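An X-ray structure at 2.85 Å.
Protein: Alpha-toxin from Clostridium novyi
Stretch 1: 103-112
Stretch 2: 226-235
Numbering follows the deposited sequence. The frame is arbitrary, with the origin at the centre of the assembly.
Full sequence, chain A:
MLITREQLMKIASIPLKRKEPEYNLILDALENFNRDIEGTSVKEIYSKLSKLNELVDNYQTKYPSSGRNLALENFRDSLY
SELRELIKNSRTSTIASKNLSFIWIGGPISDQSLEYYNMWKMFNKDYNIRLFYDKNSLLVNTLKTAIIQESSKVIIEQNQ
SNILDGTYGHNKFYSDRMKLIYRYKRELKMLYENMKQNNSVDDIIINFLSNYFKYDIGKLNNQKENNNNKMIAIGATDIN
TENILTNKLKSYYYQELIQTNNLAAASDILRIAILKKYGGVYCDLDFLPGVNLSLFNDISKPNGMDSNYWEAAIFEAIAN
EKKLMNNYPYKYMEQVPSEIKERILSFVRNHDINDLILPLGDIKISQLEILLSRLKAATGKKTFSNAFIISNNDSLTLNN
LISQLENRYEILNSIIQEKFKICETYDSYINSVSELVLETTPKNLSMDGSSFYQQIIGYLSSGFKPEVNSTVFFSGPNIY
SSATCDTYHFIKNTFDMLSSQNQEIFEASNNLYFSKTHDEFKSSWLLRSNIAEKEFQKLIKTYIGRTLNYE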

# COMPACT_ATOMS: atom_id res chain seq x y z
N ILE A 103 0.29 3.40 -12.18
CA ILE A 103 -0.89 2.60 -12.50
C ILE A 103 -2.11 3.51 -12.47
O ILE A 103 -2.25 4.31 -11.55
CB ILE A 103 -1.14 1.51 -11.45
CG1 ILE A 103 0.02 0.51 -11.42
CG2 ILE A 103 -2.50 0.83 -11.68
CD1 ILE A 103 -0.07 -0.41 -10.26
N TRP A 104 -2.97 3.39 -13.47
CA TRP A 104 -4.31 3.94 -13.36
C TRP A 104 -5.31 2.98 -13.95
O TRP A 104 -5.39 2.86 -15.17
CB TRP A 104 -4.45 5.33 -14.01
CG TRP A 104 -5.78 5.91 -13.66
CD1 TRP A 104 -6.92 5.85 -14.42
CD2 TRP A 104 -6.16 6.53 -12.42
NE1 TRP A 104 -7.97 6.43 -13.75
CE2 TRP A 104 -7.53 6.85 -12.52
CE3 TRP A 104 -5.47 6.86 -11.25
CZ2 TRP A 104 -8.23 7.50 -11.49
CZ3 TRP A 104 -6.16 7.50 -10.22
CH2 TRP A 104 -7.53 7.81 -10.35
N ILE A 105 -6.09 2.29 -13.11
CA ILE A 105 -7.02 1.29 -13.62
C ILE A 105 -8.49 1.54 -13.31
O ILE A 105 -8.81 2.22 -12.34
CB ILE A 105 -6.66 -0.12 -13.13
CG1 ILE A 105 -6.44 -0.13 -11.62
CG2 ILE A 105 -5.43 -0.62 -13.86
CD1 ILE A 105 -6.49 -1.52 -11.01
N GLY A 106 -9.37 0.99 -14.15
CA GLY A 106 -10.81 0.90 -13.85
C GLY A 106 -11.72 2.08 -14.20
O GLY A 106 -12.91 2.07 -13.83
N GLY A 107 -11.20 3.07 -14.92
CA GLY A 107 -11.99 4.24 -15.28
C GLY A 107 -11.17 5.31 -15.99
O GLY A 107 -9.99 5.09 -16.28
N PRO A 108 -11.78 6.46 -16.28
CA PRO A 108 -11.04 7.51 -16.99
C PRO A 108 -9.97 8.13 -16.09
O PRO A 108 -10.18 8.30 -14.89
CB PRO A 108 -12.12 8.55 -17.29
CG PRO A 108 -13.15 8.34 -16.21
CD PRO A 108 -13.17 6.86 -15.99
N ILE A 109 -8.82 8.45 -16.68
CA ILE A 109 -7.79 9.15 -15.93
C ILE A 109 -8.16 10.65 -15.92
O ILE A 109 -8.84 11.13 -16.84
CB ILE A 109 -6.37 8.85 -16.50
CG1 ILE A 109 -5.28 9.31 -15.54
CG2 ILE A 109 -6.19 9.45 -17.89
CD1 ILE A 109 -3.89 8.78 -15.88
N SER A 110 -7.78 11.37 -14.86
CA SER A 110 -8.09 12.79 -14.76
C SER A 110 -7.03 13.60 -15.48
O SER A 110 -5.94 13.09 -15.78
CB SER A 110 -8.19 13.23 -13.30
OG SER A 110 -6.91 13.37 -12.73
N ASP A 111 -7.35 14.86 -15.78
CA ASP A 111 -6.43 15.73 -16.48
C ASP A 111 -5.29 16.21 -15.59
O ASP A 111 -4.20 16.50 -16.09
CB ASP A 111 -7.17 16.93 -17.09
CG ASP A 111 -8.03 16.53 -18.29
OD1 ASP A 111 -8.04 15.33 -18.66
OD2 ASP A 111 -8.70 17.43 -18.87
N GLN A 112 -5.52 16.29 -14.29
CA GLN A 112 -4.43 16.61 -13.36
C GLN A 112 -3.36 15.53 -13.39
O GLN A 112 -2.17 15.84 -13.41
CB GLN A 112 -4.94 16.80 -11.93
CG GLN A 112 -5.66 18.10 -11.68
CD GLN A 112 -7.16 18.02 -11.98
OE1 GLN A 112 -7.66 17.07 -12.61
NE2 GLN A 112 -7.90 19.03 -11.51
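Stretch 2 (226-235) NNNNKMIAIG

The strongest link between the two stretches is made by Lys230, whose ammonium group meets two acceptors at the point where stretch 1 turns into a helix. Lys230 NZ lies 2.6 Å from Asp111 OD1, a salt bridge that is also a hydrogen bond, and 2.8 Å from the backbone carbonyl Ile109 O, to which it donates a second hydrogen bond. The reach is made by full extension: all four chi angles of Lys230 are t (-162°, 177°, -171°, 180°). Asp111 meets it differently, for its CA-to-CB bond points sideways and the m rotamer (chi1 -72°) brings the carboxylate nearer. Both partners of Lys230 flank Ser110, the N-cap residue, whose own CA-to-CB bond points away from stretch 2.

Stretch 2 approaches as a helix that begins earlier in the chain, with i to i+4 bonds such as Lys230 N to Asn226 O at 3.1 Å. At Gly235 the phi of 78° and the bonds from Gly235 N to Ile232 O (3.1 Å) and, weakly, to Met231 O (3.1 Å) mark a Schellman motif. The part of stretch 1 it touches is mostly extended loop, with phi/psi of -69/142 at Pro108 and -80/150 at Ile109, so no pair of helix axes defines a crossing angle. The CA traces show the helix running roughly antiparallel to residues 103 to 107, which fits Pro108 lying near Asn227 while Trp104 lies near Met231. The closest CA atoms across the contact are those of Pro108 and Asn227, 4.8 Å apart.

The contact residues of the helix, Asn227, Lys230, Met231 and Ile234, follow the three- and four-residue spacing expected of one helical face. Asn227 sits against the loop near Pro108: its OD1 is 3.4 Å from Pro108 CB, and its ND2 is 3.8 Å from Gly107 C. These are packing contacts; ND2 finds its hydrogen bond elsewhere in the structure.

Ile109 is the apolar centre of the contact, with 77 Å² covered by stretch 2. Its CA-to-CB bond points toward the helix, and Ile109 CG2 touches three successive contact residues: Lys230 CD at 3.8 Å, Met231 SD at 3.8 Å and Ile234 CD1 at 4.3 Å. Met231, with all three chi angles in m, also carries its CE to 3.8 Å from Trp104 O and 4.4 Å from Trp104 CB. Within stretch 1, Trp104 NE1 makes a weak hydrogen bond to Pro108 O (3.1 Å, 135°), tying the Trp104 side chain back to the backbone at Pro108. Altogether 401 Å² is buried, summed over both sides.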

# COMPACT_ATOMS: atom_id res chain seq x y z
N ASN A 226 -14.08 6.16 -24.95
CA ASN A 226 -13.53 7.38 -24.40
C ASN A 226 -12.40 7.09 -23.43
O ASN A 226 -11.27 7.56 -23.63
CB ASN A 226 -14.63 8.23 -23.76
CG ASN A 226 -15.53 8.89 -24.79
OD1 ASN A 226 -15.16 9.05 -25.95
ND2 ASN A 226 -16.73 9.28 -24.36
N ASN A 227 -12.69 6.28 -22.41
CA ASN A 227 -11.68 5.83 -21.46
C ASN A 227 -10.43 5.24 -22.14
O ASN A 227 -9.31 5.60 -21.79
CB ASN A 227 -12.28 4.80 -20.50
CG ASN A 227 -13.29 5.40 -19.53
OD1 ASN A 227 -13.63 6.59 -19.61
ND2 ASN A 227 -13.78 4.58 -18.60
N ASN A 228 -10.63 4.36 -23.12
CA ASN A 228 -9.50 3.75 -23.79
C ASN A 228 -8.70 4.69 -24.69
O ASN A 228 -7.46 4.68 -24.67
CB ASN A 228 -9.92 2.49 -24.56
CG ASN A 228 -8.75 1.58 -24.86
OD1 ASN A 228 -7.85 1.41 -24.04
ND2 ASN A 228 -8.74 1.00 -26.04
N ASN A 229 -9.39 5.53 -25.45
CA ASN A 229 -8.72 6.49 -26.33
C ASN A 229 -7.82 7.45 -25.56
O ASN A 229 -6.76 7.86 -26.05
CB ASN A 229 -9.73 7.29 -27.15
CG ASN A 229 -10.41 6.46 -28.22
OD1 ASN A 229 -9.98 5.35 -28.55
ND2 ASN A 229 -11.48 7.00 -28.77
N LYS A 230 -8.25 7.81 -24.35
CA LYS A 230 -7.45 8.69 -23.55
C LYS A 230 -6.16 7.98 -23.13
O LYS A 230 -5.08 8.56 -23.22
CB LYS A 230 -8.25 9.18 -22.34
CG LYS A 230 -7.65 10.41 -21.70
CD LYS A 230 -8.48 10.92 -20.56
CE LYS A 230 -7.94 12.27 -20.13
NZ LYS A 230 -8.70 12.86 -19.01
N MET A 231 -6.28 6.73 -22.71
CA MET A 231 -5.12 5.93 -22.34
C MET A 231 -4.17 5.70 -23.53
O MET A 231 -2.95 5.78 -23.37
CB MET A 231 -5.55 4.61 -21.71
CG MET A 231 -6.50 4.75 -20.53
SD MET A 231 -5.93 5.85 -19.21
CE MET A 231 -4.70 4.84 -18.38
N ILE A 232 -4.72 5.44 -24.72
CA ILE A 232 -3.91 5.35 -25.94
C ILE A 232 -3.13 6.62 -26.20
O ILE A 232 -1.97 6.57 -26.59
CB ILE A 232 -4.73 5.00 -27.21
CG1 ILE A 232 -5.17 3.54 -27.18
CG2 ILE A 232 -3.91 5.20 -28.46
CD1 ILE A 232 -6.48 3.30 -27.91
N ALA A 233 -3.77 7.76 -25.97
CA ALA A 233 -3.19 9.07 -26.25
C ALA A 233 -1.99 9.40 -25.36
O ALA A 233 -1.11 10.15 -25.77
CB ALA A 233 -4.23 10.14 -26.13
N ILE A 234 -1.97 8.86 -24.15
CA ILE A 234 -0.86 9.11 -23.21
C ILE A 234 0.19 8.01 -23.33
O ILE A 234 1.27 8.11 -22.74
CB ILE A 234 -1.33 9.24 -21.75
CG1 ILE A 234 -2.10 7.99 -21.32
CG2 ILE A 234 -2.19 10.46 -21.59
CD1 ILE A 234 -2.72 8.08 -19.96
N GLY A 235 -0.13 6.98 -24.09
CA GLY A 235 0.80 5.90 -24.38
C GLY A 235 0.89 4.96 -23.21
O GLY A 235 1.96 4.51 -22.86